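Local coordinates for protein putative rRNA methylase (Clostridium thermocellum ATCC 27405, PDB 3EEY) that binds S-adenosylmethionine and probably transfers its methyl group, with ribosomal RNA as the putative substrate, at residues T136-Y141 with P180-I185; Q11-I16 with A96-L101; A121-M126 with L154-G159. All blocks are in the same frame, centred on the assembly; numbering follows the deposited sequence.

Contact 1 of 3, residues T136-Y141 with P180-I185; sequences TVVIYY and PILVCI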
loop_
_atom_site.group_PDB
_atom_site.type_symbol
_atom_site.label_atom_id
_atom_site.label_comp_id
_atom_site.label_asym_id
_atom_site.label_seq_id
_atom_site.Cartn_x
_atom_site.Cartn_y
_atom_site.Cartn_z
ATOM N N THR A 136 1.638 6.943 -10.276
ATOM C CA THR A 136 2.237 6.905 -8.948
ATOM C C THR A 136 2.747 8.296 -8.567
ATOM O O THR A 136 3.299 9.005 -9.397
ATOM C CB THR A 136 3.377 5.870 -8.846
ATOM O OG1 THR A 136 4.439 6.246 -9.725
ATOM C CG2 THR A 136 2.878 4.474 -9.210
ATOM N N VAL A 137 2.510 8.689 -7.321
ATOM C CA VAL A 137 2.940 9.985 -6.793
ATOM C C VAL A 137 3.712 9.744 -5.492
ATOM O O VAL A 137 3.136 9.346 -4.477
ATOM C CB VAL A 137 1.727 10.928 -6.520
ATOM C CG1 VAL A 137 2.188 12.348 -6.227
ATOM C CG2 VAL A 137 0.756 10.926 -7.685
ATOM N N VAL A 138 5.030 9.941 -5.530
ATOM C CA VAL A 138 5.823 9.915 -4.308
ATOM C C VAL A 138 5.868 11.353 -3.777
ATOM O O VAL A 138 6.371 12.249 -4.442
ATOM C CB VAL A 138 7.244 9.328 -4.527
ATOM C CG1 VAL A 138 8.005 9.252 -3.212
ATOM C CG2 VAL A 138 7.160 7.938 -5.135
ATOM N N ILE A 139 5.303 11.571 -2.596
ATOM C CA ILE A 139 5.204 12.906 -2.020
ATOM C C ILE A 139 6.257 13.074 -0.934
ATOM O O ILE A 139 6.233 12.379 0.080
ATOM C CB ILE A 139 3.795 13.184 -1.419
ATOM C CG1 ILE A 139 2.704 13.029 -2.485
ATOM C CG2 ILE A 139 3.744 14.584 -0.798
ATOM C CD1 ILE A 139 1.278 13.010 -1.937
ATOM N N TYR A 140 7.194 13.989 -1.165
ATOM C CA TYR A 140 8.147 14.402 -0.143
ATOM C C TYR A 140 7.682 15.699 0.466
ATOM O O TYR A 140 7.123 16.555 -0.219
ATOM C CB TYR A 140 9.527 14.623 -0.725
ATOM C CG TYR A 140 10.168 13.394 -1.311
ATOM C CD1 TYR A 140 11.126 12.681 -0.598
ATOM C CD2 TYR A 140 9.843 12.955 -2.596
ATOM C CE1 TYR A 140 11.736 11.552 -1.146
ATOM C CE2 TYR A 140 10.440 11.835 -3.143
ATOM C CZ TYR A 140 11.379 11.134 -2.419
ATOM O OH TYR A 140 11.975 10.018 -2.967
ATOM N N TYR A 141 7.948 15.852 1.752
ATOM C CA TYR A 141 7.444 16.976 2.521
ATOM C C TYR A 141 8.359 17.192 3.715
ATOM O O TYR A 141 9.324 16.454 3.891
ATOM C CB TYR A 141 5.983 16.741 2.949
ATOM C CG TYR A 141 5.734 15.513 3.807
ATOM C CD1 TYR A 141 5.920 14.227 3.298
ATOM C CD2 TYR A 141 5.278 15.638 5.117
ATOM C CE1 TYR A 141 5.695 13.112 4.066
ATOM C CE2 TYR A 141 5.038 14.514 5.903
ATOM C CZ TYR A 141 5.251 13.251 5.368
ATOM O OH TYR A 141 5.020 12.117 6.126
ATOM N N PRO A 180 8.467 9.737 3.143
ATOM C CA PRO A 180 7.731 9.973 1.895
ATOM C C PRO A 180 6.472 9.113 1.745
ATOM O O PRO A 180 6.448 7.946 2.143
ATOM C CB PRO A 180 8.762 9.636 0.807
ATOM C CG PRO A 180 10.079 9.849 1.470
ATOM C CD PRO A 180 9.889 9.425 2.892
ATOM N N ILE A 181 5.433 9.724 1.191
ATOM C CA ILE A 181 4.120 9.106 1.032
ATOM C C ILE A 181 3.912 8.650 -0.409
ATOM O O ILE A 181 4.236 9.386 -1.320
ATOM C CB ILE A 181 3.037 10.116 1.444
ATOM C CG1 ILE A 181 3.035 10.282 2.968
ATOM C CG2 ILE A 181 1.656 9.714 0.948
ATOM C CD1 ILE A 181 2.238 11.474 3.445
ATOM N N LEU A 182 3.377 7.441 -0.608
ATOM C CA LEU A 182 3.016 6.959 -1.945
ATOM C C LEU A 182 1.511 7.015 -2.223
ATOM O O LEU A 182 0.726 6.426 -1.498
ATOM C CB LEU A 182 3.500 5.526 -2.160
ATOM C CG LEU A 182 3.129 4.883 -3.502
ATOM C CD1 LEU A 182 3.793 5.581 -4.695
ATOM C CD2 LEU A 182 3.459 3.413 -3.496
ATOM N N VAL A 183 1.127 7.708 -3.291
ATOM C CA VAL A 183 -0.247 7.666 -3.775
ATOM C C VAL A 183 -0.278 6.926 -5.116
ATOM O O VAL A 183 0.519 7.201 -6.001
ATOM C CB VAL A 183 -0.886 9.074 -3.873
ATOM C CG1 VAL A 183 -2.320 8.981 -4.305
ATOM C CG2 VAL A 183 -0.840 9.784 -2.525
ATOM N N CYS A 184 -1.168 5.947 -5.229
ATOM C CA CYS A 184 -1.377 5.217 -6.467
ATOM C C CYS A 184 -2.763 5.517 -6.994
ATOM O O CYS A 184 -3.746 5.301 -6.299
ATOM C CB CYS A 184 -1.239 3.716 -6.238
ATOM S SG CYS A 184 0.426 3.187 -5.917
ATOM N N ILE A 185 -2.831 6.043 -8.214
ATOM C CA ILE A 185 -4.099 6.316 -8.882
ATOM C C ILE A 185 -4.253 5.366 -10.059
ATOM O O ILE A 185 -3.410 5.352 -10.945
ATOM C CB ILE A 185 -4.161 7.771 -9.404
ATOM C CG1 ILE A 185 -3.788 8.764 -8.296
ATOM C CG2 ILE A 185 -5.529 8.075 -9.997
ATOM C CD1 ILE A 185 -3.289 10.079 -8.807
#

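Contact 2 of 3, residues Q11-I16 with A96-L101; sequences QSHDYI and AVMFNL. With SAM (S-adenosylmethionine), chain K.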
loop_
_atom_site.group_PDB
_atom_site.type_symbol
_atom_site.label_atom_id
_atom_site.label_comp_id
_atom_site.label_asym_id
_atom_site.label_seq_id
_atom_site.Cartn_x
_atom_site.Cartn_y
_atom_site.Cartn_z
ATOM N N GLN A 11 8.362 1.177 -3.706
ATOM C CA GLN A 11 7.025 0.675 -4.013
ATOM C C GLN A 11 6.418 1.253 -5.296
ATOM O O GLN A 11 5.708 0.539 -6.014
ATOM C CB GLN A 11 6.088 0.911 -2.834
ATOM C CG GLN A 11 6.285 -0.055 -1.686
ATOM C CD GLN A 11 5.141 -0.037 -0.720
ATOM O OE1 GLN A 11 3.979 -0.226 -1.100
ATOM N NE2 GLN A 11 5.454 0.188 0.545
ATOM N N SER A 12 6.704 2.530 -5.582
ATOM C CA SER A 12 6.299 3.160 -6.848
ATOM C C SER A 12 6.813 2.393 -8.073
ATOM O O SER A 12 6.064 2.149 -9.016
ATOM C CB SER A 12 6.732 4.625 -6.906
ATOM O OG SER A 12 8.141 4.768 -7.004
ATOM N N HIS A 13 8.077 1.982 -8.030
ATOM C CA HIS A 13 8.673 1.155 -9.078
ATOM C C HIS A 13 8.008 -0.217 -9.210
ATOM O O HIS A 13 7.781 -0.692 -10.324
ATOM C CB HIS A 13 10.164 0.993 -8.812
ATOM C CG HIS A 13 10.969 2.216 -9.119
ATOM N ND1 HIS A 13 12.095 2.184 -9.911
ATOM C CD2 HIS A 13 10.815 3.505 -8.740
ATOM C CE1 HIS A 13 12.601 3.399 -10.004
ATOM N NE2 HIS A 13 11.839 4.220 -9.306
ATOM N N ASP A 14 7.699 -0.844 -8.072
ATOM C CA ASP A 14 6.988 -2.126 -8.034
ATOM C C ASP A 14 5.589 -2.057 -8.650
ATOM O O ASP A 14 5.190 -2.971 -9.374
ATOM C CB ASP A 14 6.895 -2.664 -6.600
ATOM C CG ASP A 14 8.210 -3.254 -6.097
ATOM O OD1 ASP A 14 9.206 -3.285 -6.849
ATOM O OD2 ASP A 14 8.242 -3.705 -4.936
ATOM N N TYR A 15 4.864 -0.978 -8.349
ATOM C CA TYR A 15 3.551 -0.715 -8.938
ATOM C C TYR A 15 3.617 -0.446 -10.436
ATOM O O TYR A 15 2.725 -0.853 -11.173
ATOM C CB TYR A 15 2.857 0.452 -8.232
ATOM C CG TYR A 15 2.084 0.045 -7.000
ATOM C CD1 TYR A 15 2.606 0.256 -5.722
ATOM C CD2 TYR A 15 0.827 -0.552 -7.107
ATOM C CE1 TYR A 15 1.901 -0.124 -4.580
ATOM C CE2 TYR A 15 0.108 -0.926 -5.970
ATOM C CZ TYR A 15 0.649 -0.712 -4.711
ATOM O OH TYR A 15 -0.047 -1.085 -3.579
ATOM N N ILE A 16 4.676 0.230 -10.874
ATOM C CA ILE A 16 4.867 0.537 -12.290
ATOM C C ILE A 16 5.197 -0.737 -13.083
ATOM O O ILE A 16 4.636 -0.954 -14.157
ATOM C CB ILE A 16 5.922 1.688 -12.515
ATOM C CG1 ILE A 16 5.407 3.047 -12.010
ATOM C CG2 ILE A 16 6.315 1.806 -13.964
ATOM C CD1 ILE A 16 4.158 3.601 -12.692
ATOM N N ALA A 96 1.095 4.723 -17.973
ATOM C CA ALA A 96 1.562 5.113 -16.654
ATOM C C ALA A 96 2.158 6.503 -16.628
ATOM O O ALA A 96 2.664 6.980 -17.632
ATOM C CB ALA A 96 2.559 4.101 -16.118
ATOM N N VAL A 97 2.057 7.162 -15.471
ATOM C CA VAL A 97 2.690 8.457 -15.237
ATOM C C VAL A 97 3.343 8.412 -13.857
ATOM O O VAL A 97 2.732 7.966 -12.898
ATOM C CB VAL A 97 1.688 9.647 -15.308
ATOM C CG1 VAL A 97 2.424 10.984 -15.353
ATOM C CG2 VAL A 97 0.786 9.550 -16.521
ATOM N N MET A 98 4.588 8.864 -13.761
ATOM C CA MET A 98 5.276 8.908 -12.483
ATOM C C MET A 98 5.482 10.356 -12.030
ATOM O O MET A 98 6.010 11.181 -12.775
ATOM C CB MET A 98 6.613 8.147 -12.533
ATOM C CG MET A 98 6.513 6.648 -12.852
ATOM S SD MET A 98 8.113 5.775 -12.830
ATOM C CE MET A 98 8.321 5.342 -11.129
ATOM N N PHE A 99 5.037 10.656 -10.813
ATOM C CA PHE A 99 5.318 11.940 -10.158
ATOM C C PHE A 99 6.222 11.719 -8.965
ATOM O O PHE A 99 5.997 10.816 -8.146
ATOM C CB PHE A 99 4.031 12.602 -9.664
ATOM C CG PHE A 99 3.203 13.201 -10.746
ATOM C CD1 PHE A 99 3.356 14.536 -11.094
ATOM C CD2 PHE A 99 2.264 12.439 -11.416
ATOM C CE1 PHE A 99 2.582 15.093 -12.091
ATOM C CE2 PHE A 99 1.482 12.988 -12.412
ATOM C CZ PHE A 99 1.642 14.307 -12.759
ATOM N N ASN A 100 7.245 12.550 -8.866
ATOM C CA ASN A 100 8.134 12.553 -7.719
ATOM C C ASN A 100 8.228 13.991 -7.214
ATOM O O ASN A 100 8.903 14.819 -7.813
ATOM C CB ASN A 100 9.492 12.012 -8.153
ATOM C CG ASN A 100 10.207 11.281 -7.054
ATOM O OD1 ASN A 100 10.857 11.896 -6.216
ATOM N ND2 ASN A 100 10.100 9.955 -7.051
ATOM N N LEU A 101 7.528 14.291 -6.125
ATOM C CA LEU A 101 7.275 15.677 -5.727
ATOM C C LEU A 101 8.295 16.248 -4.752
ATOM O O LEU A 101 8.562 15.660 -3.715
ATOM C CB LEU A 101 5.872 15.809 -5.122
ATOM C CG LEU A 101 4.664 15.375 -5.951
ATOM C CD1 LEU A 101 3.402 15.784 -5.209
ATOM C CD2 LEU A 101 4.713 16.016 -7.321
HETATM N N SAM K . 12.359 11.429 -10.416
HETATM C CA SAM K . 13.456 12.416 -10.167
HETATM C C SAM K . 14.836 11.753 -10.150
HETATM O O SAM K . 15.819 12.293 -9.631
HETATM O OXT SAM K . 14.998 10.653 -10.678
HETATM C CB SAM K . 13.179 13.217 -8.901
HETATM C CG SAM K . 12.265 14.413 -9.155
HETATM S SD SAM K . 12.629 15.843 -8.101
HETATM C CE SAM K . 11.993 15.248 -6.510
HETATM C "C5'" SAM K . 11.348 16.997 -8.665
HETATM C "C4'" SAM K . 11.668 17.516 -10.070
HETATM O "O4'" SAM K . 10.527 18.094 -10.674
HETATM C "C3'" SAM K . 12.761 18.583 -10.062
HETATM O "O3'" SAM K . 13.752 18.213 -10.993
HETATM C "C2'" SAM K . 12.062 19.859 -10.488
HETATM O "O2'" SAM K . 12.888 20.720 -11.249
HETATM C "C1'" SAM K . 10.898 19.306 -11.303
HETATM N N9 SAM K . 9.749 20.226 -11.405
HETATM C C8 SAM K . 9.385 21.246 -10.557
HETATM N N7 SAM K . 8.263 21.828 -11.048
HETATM C C5 SAM K . 7.916 21.192 -12.194
HETATM C C6 SAM K . 6.878 21.363 -13.104
HETATM N N6 SAM K . 5.950 22.304 -12.943
HETATM N N1 SAM K . 6.815 20.535 -14.203
HETATM C C2 SAM K . 7.750 19.548 -14.423
HETATM N N3 SAM K . 8.764 19.379 -13.515
HETATM C C4 SAM K . 8.847 20.187 -12.427
#

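Contact 3 of 3, residues A121-M126 with L154-G159; sequences ALSKAM and LEFLKG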
loop_
_atom_site.group_PDB
_atom_site.type_symbol
_atom_site.label_atom_id
_atom_site.label_comp_id
_atom_site.label_asym_id
_atom_site.label_seq_id
_atom_site.Cartn_x
_atom_site.Cartn_y
_atom_site.Cartn_z
ATOM N N ALA A 121 -1.373 19.045 -13.528
ATOM C CA ALA A 121 -0.721 17.897 -14.192
ATOM C C ALA A 121 -1.384 16.578 -13.859
ATOM O O ALA A 121 -1.495 15.713 -14.730
ATOM C CB ALA A 121 0.729 17.827 -13.837
ATOM N N LEU A 122 -1.816 16.424 -12.603
ATOM C CA LEU A 122 -2.556 15.232 -12.189
ATOM C C LEU A 122 -3.885 15.079 -12.926
ATOM O O LEU A 122 -4.240 13.975 -13.303
ATOM C CB LEU A 122 -2.774 15.202 -10.677
ATOM C CG LEU A 122 -1.569 14.855 -9.805
ATOM C CD1 LEU A 122 -1.841 15.238 -8.358
ATOM C CD2 LEU A 122 -1.202 13.388 -9.925
ATOM N N SER A 123 -4.602 16.182 -13.131
ATOM C CA SER A 123 -5.832 16.172 -13.946
ATOM C C SER A 123 -5.548 15.772 -15.390
ATOM O O SER A 123 -6.289 14.976 -15.971
ATOM C CB SER A 123 -6.514 17.542 -13.948
ATOM O OG SER A 123 -6.422 18.159 -12.677
ATOM N N LYS A 124 -4.477 16.335 -15.955
ATOM C CA LYS A 124 -4.064 16.055 -17.330
ATOM C C LYS A 124 -3.650 14.599 -17.483
ATOM O O LYS A 124 -4.037 13.937 -18.449
ATOM C CB LYS A 124 -2.913 16.980 -17.769
ATOM C CG LYS A 124 -3.226 18.486 -17.820
ATOM C CD LYS A 124 -4.571 18.791 -18.482
ATOM C CE LYS A 124 -4.725 20.251 -18.914
ATOM N NZ LYS A 124 -3.822 21.214 -18.222
ATOM N N ALA A 125 -2.874 14.107 -16.520
ATOM C CA ALA A 125 -2.438 12.716 -16.504
ATOM C C ALA A 125 -3.619 11.764 -16.363
ATOM O O ALA A 125 -3.650 10.726 -17.022
ATOM C CB ALA A 125 -1.432 12.482 -15.394
ATOM N N MET A 126 -4.581 12.118 -15.503
ATOM C CA MET A 126 -5.793 11.305 -15.315
ATOM C C MET A 126 -6.643 11.229 -16.589
ATOM O O MET A 126 -7.209 10.180 -16.885
ATOM C CB MET A 126 -6.622 11.780 -14.108
ATOM C CG MET A 126 -6.185 11.197 -12.756
ATOM S SD MET A 126 -7.186 11.604 -11.294
ATOM C CE MET A 126 -6.582 13.240 -10.926
ATOM N N LEU A 154 -3.258 15.930 -1.619
ATOM C CA LEU A 154 -4.088 14.929 -0.961
ATOM C C LEU A 154 -5.555 15.351 -0.832
ATOM O O LEU A 154 -6.451 14.531 -1.026
ATOM C CB LEU A 154 -3.504 14.536 0.406
ATOM C CG LEU A 154 -2.230 13.672 0.406
ATOM C CD1 LEU A 154 -1.648 13.512 1.809
ATOM C CD2 LEU A 154 -2.458 12.300 -0.216
ATOM N N GLU A 155 -5.791 16.626 -0.537
ATOM C CA GLU A 155 -7.156 17.162 -0.471
ATOM C C GLU A 155 -7.837 17.125 -1.837
ATOM O O GLU A 155 -9.025 16.822 -1.927
ATOM C CB GLU A 155 -7.172 18.586 0.098
ATOM C CG GLU A 155 -8.540 19.021 0.599
ATOM C CD GLU A 155 -8.649 20.522 0.809
ATOM O OE1 GLU A 155 -7.615 21.222 0.738
ATOM O OE2 GLU A 155 -9.777 21.004 1.044
ATOM N N PHE A 156 -7.080 17.426 -2.889
ATOM C CA PHE A 156 -7.564 17.270 -4.256
ATOM C C PHE A 156 -7.890 15.815 -4.598
ATOM O O PHE A 156 -8.944 15.527 -5.174
ATOM C CB PHE A 156 -6.560 17.840 -5.277
ATOM C CG PHE A 156 -6.841 17.421 -6.705
ATOM C CD1 PHE A 156 -7.936 17.940 -7.398
ATOM C CD2 PHE A 156 -6.012 16.503 -7.351
ATOM C CE1 PHE A 156 -8.207 17.555 -8.707
ATOM C CE2 PHE A 156 -6.272 16.100 -8.660
ATOM C CZ PHE A 156 -7.370 16.630 -9.345
ATOM N N LEU A 157 -6.979 14.910 -4.257
ATOM C CA LEU A 157 -7.116 13.492 -4.610
ATOM C C LEU A 157 -8.192 12.730 -3.837
ATOM O O LEU A 157 -8.712 11.731 -4.339
ATOM C CB LEU A 157 -5.779 12.773 -4.503
ATOM C CG LEU A 157 -4.755 13.149 -5.575
ATOM C CD1 LEU A 157 -3.431 12.496 -5.259
ATOM C CD2 LEU A 157 -5.225 12.772 -6.968
ATOM N N LYS A 158 -8.540 13.214 -2.645
ATOM C CA LYS A 158 -9.684 12.696 -1.889
ATOM C C LYS A 158 -11.007 12.897 -2.622
ATOM O O LYS A 158 -11.959 12.141 -2.390
ATOM C CB LYS A 158 -9.777 13.364 -0.514
ATOM C CG LYS A 158 -8.837 12.799 0.546
ATOM C CD LYS A 158 -8.703 13.757 1.735
ATOM C CE LYS A 158 -7.557 13.368 2.671
ATOM N NZ LYS A 158 -7.922 12.232 3.566
ATOM N N GLY A 159 -11.056 13.903 -3.503
ATOM C CA GLY A 159 -12.264 14.259 -4.245
ATOM C C GLY A 159 -12.482 13.555 -5.577
ATOM O O GLY A 159 -13.527 13.711 -6.194
#

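Contact 1 of 3, residues T136-Y141 with P180-I185
Strand 181-187 is the antiparallel strand inserted between 133-139 and 165-172, as in the 3-2-1-4-5-7-6 sheet of Rossmann-like (class I) methyltransferases; here it pairs with 133-139. Their segment axes run at 163°, 4.7 Å apart, and four backbone hydrogen bonds fix the register. Val137 with Val183 and Ile139 with Ile181 are the hydrogen-bonded pairs; Thr136 with Cys184 and Val138 with Leu182 are the non-hydrogen-bonded ones. The straightest bond runs from Ile139 N to Ile181 O (2.7 Å, 175° at the hydrogen). Ile139 shows how the side chains follow this ladder. Ile139 CB sits 3.8 Å from Ile181 O. CG1, placed anti to the carbonyl carbon (chi1 -58°), stays near that same oxygen, and the extended chain then carries Ile139 CD1 obliquely across to Val183 CG2 at 3.9 Å. Val137 and Ile181 share this face, which helix 148-157 covers in part. Thr136, Val138, Leu182 and Cys184 occupy the other, toward helix 8-19; there Val138 CG2 meets Leu182 CD1 at 4.1 Å. Beyond the ladder, Tyr141 OH bonds to Pro179 O while Tyr141 CE1 lies 3.9 Å from Ile181 CD1. Pro180 CB makes a CH-pi contact over one face of the Tyr140 ring, 4.3 Å from its centroid.

Contact 2 of 3, residues Q11-I16 with A96-L101
Gln11 NE2 is held by two hydrogen bonds, one to Lys6 O and one to Gln168 OE1 of the second subunit, so this part of helix 8-19 also faces the dimer interface. The contact with strand 94-101 is made by Ser12, His13 and Ile16; it is van der Waals packing, apolar where Ile16 meets Ala96 and Met98. Helix and strand segments run antiparallel to within 5°, their axes 10.3 Å apart. Met98 leaves the strand toward the helix with CG anti to its carbonyl carbon; an extended second torsion and a bend at chi3 (86°) bring CE among three helix side chains. Met98 CE lies 3.8 Å from Ile16 CG1, the two side chains crossing obliquely. Met98 CE also comes within 3.9 Å of His13 CD2, the two side chains crossing at about a right angle. The same Ile16 also reaches Ala96: its CD1 lies 3.8 Å from Ala96 CB. His13 NE2 is bonded to Asp36 OD1 and its ring stacks with Phe39, which together fix the imidazole's rotation beside the methionine methyl. Farther up the strand, Asn100 meets the cofactor: its backbone O stands 3.4 Å from SAM CE, the sulfonium methyl, and its side-chain OD1 3.6 Å from the same carbon. A helix layered on the central parallel strand, with the methyl group of S-adenosylmethionine at that strand's C-terminal end, is typical of the class I, Rossmann-like methyltransferase fold.

Contact 3 of 3, residues A121-M126 with L154-G159
The Phe156 ring is the hub of this contact, meeting through CE2 and CZ three side chains of helix 115-128: Leu122, Ser123 and, about one turn on, Met126. Met126 approaches it tip to tip, Met126 CE lying 3.7 Å from Phe156 CE2 and nearly as close to CZ. Ser123 OG lies 3.8 Å from Phe156 CZ, and Leu122 CB is 4.1 Å from Phe156 CE2; all three come at the ring obliquely. Beside these a second, looser set of contacts reaches Leu157: Met126 CE is 4.2 Å from Leu157 CD2, while Leu122 CD1 is 4.4 Å from that same methyl. Torsions explain the convergence. Phe156 CG is anti to the backbone N (chi1 166°), which throws the ring across to the other helix, and Met126 is bent at chi3 (-80°), which brings CE to both Phe156 and Leu157. The serine hydroxyl is settled within its own helix by a hydrogen bond to Ile119 O, so its meeting with the ring is packing alone. One shell farther out, Leu122 rests on Ile135, Val137 and Ile185, and Leu157 on Val183 and Ile185, so both helices rest on the sheet through these side chains. Helix 115-128 connects parallel neighbours 94-101 and 133-139 in a beta-alpha-beta crossover; helix 148-157 follows strand 133-139 and lies beside helix 115-128 on the same face of the sheet, over strand 181-187.

In the fold
All three contacts are built on or against one sheet: contact 1 lies within it, contact 2 packs a helix on one face and contact 3 lies over the other. Their centres are 8 Å (contacts 1 and 2), 12 Å (1 and 3) and 15 Å (2 and 3) apart. Strands 94-101 and 133-139 are neighbours, probably joined by hydrogen bonds such as Phe99 N to Thr136 O at 2.8 Å. On contact 3's face, Phe99 CE2 meets Leu122 CD2 at 3.7 Å. Near the cofactor, contacts 1 and 2 converge: Tyr140 CE2 lies 3.1 Å from Asn100 OD1. From side chain to bound S-adenosylmethionine, the distance is about 5 Å for Tyr140 but about 11 Å for Leu122 of contact 3.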